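Local coordinates for BtGH115A (Bacteroides thetaiotaomicron, PDB 5BY3), which acts as a family GH115 4-O-methyl-alpha-glucuronidase with specificity for decorated arabinogalactans, at residues A[159-164]-A[427-431]; A[415-419]-A[454-458]. All blocks are in the same frame, centred on the assembly; numbering follows the deposited sequence.

Contact 1: residues A[159-164]-A[427-431]; sequences SVEYRG and QKMWI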
loop_
_atom_site.group_PDB
_atom_site.type_symbol
_atom_site.label_atom_id
_atom_site.label_comp_id
_atom_site.label_asym_id
_atom_site.label_seq_id
_atom_site.Cartn_x
_atom_site.Cartn_y
_atom_site.Cartn_z
ATOM N N SER A 159 -15.440 -0.401 -6.892
ATOM C CA SER A 159 -14.825 -1.492 -7.633
ATOM C C SER A 159 -14.485 -2.678 -6.699
ATOM O O SER A 159 -14.675 -3.834 -7.063
ATOM C CB SER A 159 -13.552 -1.010 -8.301
ATOM O OG SER A 159 -13.811 -0.194 -9.434
ATOM N N VAL A 160 -13.998 -2.391 -5.489
ATOM C CA VAL A 160 -13.642 -3.445 -4.518
ATOM C C VAL A 160 -14.567 -3.360 -3.307
ATOM O O VAL A 160 -14.858 -2.243 -2.808
ATOM C CB VAL A 160 -12.128 -3.412 -4.184
ATOM C CG1 VAL A 160 -11.729 -4.420 -3.092
ATOM C CG2 VAL A 160 -11.310 -3.655 -5.460
ATOM N N GLU A 161 -15.063 -4.526 -2.868
ATOM C CA GLU A 161 -16.139 -4.577 -1.849
ATOM C C GLU A 161 -15.662 -4.249 -0.416
ATOM O O GLU A 161 -16.342 -3.499 0.318
ATOM C CB GLU A 161 -16.939 -5.902 -1.887
ATOM C CG GLU A 161 -18.361 -5.709 -1.353
ATOM C CD GLU A 161 -19.183 -6.972 -1.097
ATOM O OE1 GLU A 161 -18.726 -8.095 -1.383
ATOM O OE2 GLU A 161 -20.326 -6.826 -0.596
ATOM N N TYR A 162 -14.504 -4.789 -0.045
ATOM C CA TYR A 162 -13.885 -4.447 1.226
ATOM C C TYR A 162 -12.486 -3.862 1.011
ATOM O O TYR A 162 -11.630 -4.472 0.344
ATOM C CB TYR A 162 -13.822 -5.661 2.149
ATOM C CG TYR A 162 -15.184 -6.069 2.613
ATOM C CD1 TYR A 162 -15.760 -5.466 3.731
ATOM C CD2 TYR A 162 -15.934 -7.019 1.908
ATOM C CE1 TYR A 162 -17.028 -5.831 4.172
ATOM C CE2 TYR A 162 -17.203 -7.383 2.330
ATOM C CZ TYR A 162 -17.732 -6.788 3.468
ATOM O OH TYR A 162 -18.970 -7.135 3.901
ATOM N N ARG A 163 -12.254 -2.670 1.570
ATOM C CA ARG A 163 -10.960 -2.036 1.373
ATOM C C ARG A 163 -10.528 -1.361 2.632
ATOM O O ARG A 163 -11.297 -0.726 3.347
ATOM C CB ARG A 163 -10.959 -1.118 0.145
ATOM C CG ARG A 163 -12.152 -0.222 0.104
ATOM C CD ARG A 163 -12.910 -0.051 -1.214
ATOM N NE ARG A 163 -13.946 0.884 -0.754
ATOM C CZ ARG A 163 -15.149 0.530 -0.285
ATOM N NH1 ARG A 163 -15.573 -0.747 -0.343
ATOM N NH2 ARG A 163 -15.960 1.469 0.187
ATOM N N GLY A 164 -9.275 -1.533 2.943
ATOM C CA GLY A 164 -8.891 -1.096 4.252
ATOM C C GLY A 164 -7.422 -1.128 4.424
ATOM O O GLY A 164 -6.676 -1.472 3.493
ATOM N N GLN A 427 -11.246 -9.205 -6.401
ATOM C CA GLN A 427 -12.199 -8.082 -6.396
ATOM C C GLN A 427 -13.035 -7.944 -5.121
ATOM O O GLN A 427 -13.903 -7.056 -5.000
ATOM C CB GLN A 427 -13.155 -8.184 -7.584
ATOM C CG GLN A 427 -12.513 -8.343 -8.953
ATOM C CD GLN A 427 -13.507 -8.192 -10.109
ATOM O OE1 GLN A 427 -14.714 -7.992 -9.915
ATOM N NE2 GLN A 427 -12.992 -8.280 -11.318
ATOM N N LYS A 428 -12.808 -8.824 -4.170
ATOM C CA LYS A 428 -13.660 -8.820 -3.009
ATOM C C LYS A 428 -13.078 -7.913 -1.899
ATOM O O LYS A 428 -13.811 -7.137 -1.255
ATOM C CB LYS A 428 -13.871 -10.278 -2.539
ATOM C CG LYS A 428 -14.853 -10.478 -1.404
ATOM C CD LYS A 428 -16.305 -10.328 -1.833
ATOM C CE LYS A 428 -17.183 -10.834 -0.695
ATOM N NZ LYS A 428 -18.527 -11.280 -1.170
HETATM N N MSE A 429 -11.767 -8.005 -1.693
HETATM C CA MSE A 429 -11.168 -7.513 -0.481
HETATM C C MSE A 429 -9.726 -7.150 -0.720
HETATM O O MSE A 429 -8.899 -8.003 -1.088
HETATM C CB MSE A 429 -11.290 -8.620 0.567
HETATM C CG MSE A 429 -11.353 -8.153 2.011
HETATM SE SE MSE A 429 -11.581 -9.650 3.289
HETATM C CE MSE A 429 -13.433 -10.123 2.752
ATOM N N TRP A 430 -9.423 -5.866 -0.503
ATOM C CA TRP A 430 -8.057 -5.338 -0.583
ATOM C C TRP A 430 -7.664 -4.720 0.754
ATOM O O TRP A 430 -8.413 -3.927 1.357
ATOM C CB TRP A 430 -7.988 -4.261 -1.639
ATOM C CG TRP A 430 -8.033 -4.684 -3.073
ATOM C CD1 TRP A 430 -8.327 -5.923 -3.592
ATOM C CD2 TRP A 430 -7.806 -3.829 -4.188
ATOM N NE1 TRP A 430 -8.252 -5.893 -4.964
ATOM C CE2 TRP A 430 -7.933 -4.623 -5.360
ATOM C CE3 TRP A 430 -7.470 -2.468 -4.313
ATOM C CZ2 TRP A 430 -7.756 -4.099 -6.642
ATOM C CZ3 TRP A 430 -7.288 -1.944 -5.583
ATOM C CH2 TRP A 430 -7.437 -2.756 -6.737
ATOM N N ILE A 431 -6.488 -5.097 1.212
ATOM C CA ILE A 431 -6.003 -4.699 2.507
ATOM C C ILE A 431 -4.547 -4.339 2.376
ATOM O O ILE A 431 -3.683 -5.173 1.934
ATOM C CB ILE A 431 -6.141 -5.806 3.583
ATOM C CG1 ILE A 431 -7.601 -6.202 3.838
ATOM C CG2 ILE A 431 -5.423 -5.364 4.869
ATOM C CD1 ILE A 431 -8.509 -5.171 4.514
HETATM O O HOH W 1 -16.250 -6.024 -5.797
#

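Contact 2: residues A[415-419]-A[454-458]; sequences YQQMK and LDKVS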
loop_
_atom_site.group_PDB
_atom_site.type_symbol
_atom_site.label_atom_id
_atom_site.label_comp_id
_atom_site.label_asym_id
_atom_site.label_seq_id
_atom_site.Cartn_x
_atom_site.Cartn_y
_atom_site.Cartn_z
ATOM N N TYR A 415 0.435 0.359 -8.982
ATOM C CA TYR A 415 -0.515 0.346 -10.086
ATOM C C TYR A 415 -0.519 -0.967 -10.845
ATOM O O TYR A 415 -1.578 -1.613 -10.916
ATOM C CB TYR A 415 -0.286 1.453 -11.093
ATOM C CG TYR A 415 -1.302 1.378 -12.212
ATOM C CD1 TYR A 415 -2.640 1.632 -11.959
ATOM C CD2 TYR A 415 -0.938 1.001 -13.521
ATOM C CE1 TYR A 415 -3.606 1.512 -12.957
ATOM C CE2 TYR A 415 -1.897 0.910 -14.555
ATOM C CZ TYR A 415 -3.230 1.170 -14.250
ATOM O OH TYR A 415 -4.212 1.106 -15.206
ATOM N N GLN A 416 0.639 -1.365 -11.402
ATOM C CA GLN A 416 0.635 -2.509 -12.292
ATOM C C GLN A 416 0.284 -3.840 -11.619
ATOM O O GLN A 416 -0.336 -4.696 -12.248
ATOM C CB GLN A 416 1.872 -2.584 -13.189
ATOM C CG GLN A 416 3.015 -3.477 -12.723
ATOM C CD GLN A 416 2.873 -4.974 -13.009
ATOM O OE1 GLN A 416 2.364 -5.422 -14.042
ATOM N NE2 GLN A 416 3.365 -5.753 -12.081
ATOM N N GLN A 417 0.680 -4.007 -10.367
ATOM C CA GLN A 417 0.368 -5.198 -9.643
ATOM C C GLN A 417 -1.108 -5.255 -9.295
ATOM O O GLN A 417 -1.725 -6.313 -9.449
ATOM C CB GLN A 417 1.241 -5.342 -8.397
ATOM C CG GLN A 417 2.665 -5.845 -8.679
ATOM C CD GLN A 417 2.677 -7.292 -9.177
ATOM O OE1 GLN A 417 3.147 -7.581 -10.294
ATOM N NE2 GLN A 417 2.133 -8.212 -8.351
HETATM N N MSE A 418 -1.670 -4.124 -8.871
HETATM C CA MSE A 418 -3.030 -4.095 -8.326
HETATM C C MSE A 418 -4.050 -4.075 -9.437
HETATM O O MSE A 418 -5.127 -4.644 -9.287
HETATM C CB MSE A 418 -3.316 -2.936 -7.345
HETATM C CG MSE A 418 -2.490 -2.993 -6.081
HETATM SE SE MSE A 418 -2.677 -4.675 -5.085
HETATM C CE MSE A 418 -4.609 -4.524 -4.718
ATOM N N LYS A 419 -3.733 -3.404 -10.534
ATOM C CA LYS A 419 -4.525 -3.496 -11.765
ATOM C C LYS A 419 -4.587 -4.967 -12.209
ATOM O O LYS A 419 -5.682 -5.501 -12.434
ATOM C CB LYS A 419 -3.938 -2.597 -12.859
ATOM C CG LYS A 419 -4.429 -2.840 -14.269
ATOM C CD LYS A 419 -5.684 -2.041 -14.595
ATOM C CE LYS A 419 -6.169 -2.335 -16.012
ATOM N NZ LYS A 419 -7.498 -1.703 -16.233
ATOM N N LEU A 454 -11.471 1.802 -10.056
ATOM C CA LEU A 454 -10.358 1.399 -10.938
ATOM C C LEU A 454 -10.352 2.076 -12.360
ATOM O O LEU A 454 -9.270 2.475 -12.872
ATOM C CB LEU A 454 -10.312 -0.140 -11.050
ATOM C CG LEU A 454 -8.971 -0.885 -11.059
ATOM C CD1 LEU A 454 -9.128 -2.187 -11.791
ATOM C CD2 LEU A 454 -7.789 -0.155 -11.679
ATOM N N ASP A 455 -11.534 2.206 -12.981
ATOM C CA ASP A 455 -11.630 2.782 -14.335
ATOM C C ASP A 455 -11.095 4.206 -14.359
ATOM O O ASP A 455 -10.362 4.569 -15.285
ATOM C CB ASP A 455 -13.063 2.738 -14.937
ATOM C CG ASP A 455 -13.686 1.312 -14.993
ATOM O OD1 ASP A 455 -13.015 0.300 -15.345
ATOM O OD2 ASP A 455 -14.894 1.219 -14.679
ATOM N N LYS A 456 -11.433 5.000 -13.339
ATOM C CA LYS A 456 -10.997 6.374 -13.292
ATOM C C LYS A 456 -9.473 6.420 -13.231
ATOM O O LYS A 456 -8.848 7.004 -14.112
ATOM C CB LYS A 456 -11.635 7.128 -12.145
ATOM C CG LYS A 456 -11.424 8.645 -12.218
ATOM C CD LYS A 456 -12.200 9.356 -11.110
ATOM C CE LYS A 456 -12.035 10.873 -11.176
ATOM N NZ LYS A 456 -10.742 11.305 -10.584
ATOM N N VAL A 457 -8.883 5.738 -12.255
ATOM C CA VAL A 457 -7.434 5.644 -12.137
ATOM C C VAL A 457 -6.840 5.099 -13.443
ATOM O O VAL A 457 -5.889 5.693 -13.970
ATOM C CB VAL A 457 -7.013 4.802 -10.902
ATOM C CG1 VAL A 457 -5.502 4.576 -10.861
ATOM C CG2 VAL A 457 -7.515 5.440 -9.607
ATOM N N SER A 458 -7.391 3.998 -13.977
ATOM C CA SER A 458 -6.904 3.503 -15.293
ATOM C C SER A 458 -6.960 4.491 -16.496
ATOM O O SER A 458 -6.061 4.472 -17.300
ATOM C CB SER A 458 -7.519 2.158 -15.665
ATOM O OG SER A 458 -6.815 1.120 -15.026
#

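Contact 1: residues A[159-164]-A[427-431]
The carbonyl oxygen of Tyr162 is gripped by two neighbouring residues of the other strand: the N-H of Trp430 meets it almost straight (166°), with Trp430 N 2.7 Å from Tyr162 O, and the CA-H of Met429 adds a weaker C-H...O contact. Strands 162-166 and 429-433 are the first and last of the eight parallel strands of the TIM barrel, so this ladder is the seam that closes it. Tyr162 N returns the pairing to Lys428 O at 2.7 Å, and Gly164 N to Trp430 O at 3.0 Å. On the side of the sheet that bears Trp430, Val160 is set roughly perpendicular to the indole: its CG2 stands over the six-membered ring, 3.7 Å from the centroid and 19° off the normal, while CG1 lies nearer Trp430 CG and CD1. With CG anti to the carbonyl carbon (chi1 -74°), the indole also packs against Tyr422 of helix 411-423, and its NE1 binds Ile426 O. An alanine in place of Trp430 would probably leave the Val160 methyls without a ring to rest on, open a gap between the seam and helix 411-423, and leave Ile426 O without the NE1 donor. The opposite side of the sheet, facing the barrel interior, carries Tyr162 and selenomethionine Met429, whose CB and CG, respectively, touch at 3.5 Å; a bend at the end of the Met429 chain turns CE back toward CD2 of the tyrosine ring. One residue before the Tyr162-Met429 pair, Glu161 and Lys428 extend alongside each other to a weak salt bridge, OE1 of Glu161 to NZ of Lys428 at 3.2 Å. At the N-terminal ends of the two segments one water donates to two carbonyls at once, lying 2.7 Å from Gln427 O and 3.0 Å from Ser159 O.

Contact 2: residues A[415-419]-A[454-458]
Tyr415 presents the edge of its ring to Ser458, whose OG lies near the ring plane and 2.6 Å from Tyr415 OH in a short hydrogen bond that either hydroxyl could donate. Lys419 reaches the same oxygen from one turn further along the helix, with Lys419 NZ 3.1 Å from Ser458 OG, so two side chains of one helix converge on a single serine hydroxyl of the other. The tyrosine gets there with CG anti to its own nitrogen (chi1 180°), while the lysine chain bends at chi2 (88°) and then runs extended to its ammonium group. Before that bend Lys419 CB sits over one face of the Tyr415 ring, offset toward the rim, which probably limits how the ring can turn. The axes of segments 415-419 and 454-458 come no nearer than 12.1 Å, their directions 145° apart, and long side chains do the bridging. Helix 411-423 is the helical link of a beta-alpha-beta crossover in the TIM barrel, joining parallel neighbours 388-393 and 429-433; the short helix 454-459 comes just after helix 441-452, whose Met450 also packs on Tyr415. Apolar contacts lie beside the polar group. The tyrosine and valine side chains run antiparallel alongside one another, the CE1 of Tyr415 coming within 4.2 Å of Val457 CG1 at an oblique approach to the ring. The Lys419 methylenes pass athwart Leu454, with Lys419 CD 4.1 Å from Leu454 CD2.

Both contacts belong to the TIM barrel, in different layers and both partly buried. Contact 1 joins two strands of the barrel wall through a regular backbone ladder, with indole and aliphatic packing on one face and its charged pair at the margin; contact 2 lies in the helical layer outside, buries less than half as much surface, and relies on side chains alone, centred on one serine hydroxyl. Helix 411-423 leads directly into strand 429-433, so each contact uses one part of the same chain run. They also meet directly: the selenomethionine Met418 packs its CE on the Trp430 indole, and Ser159 OG probably hydrogen-bonds the backbone N of Leu454.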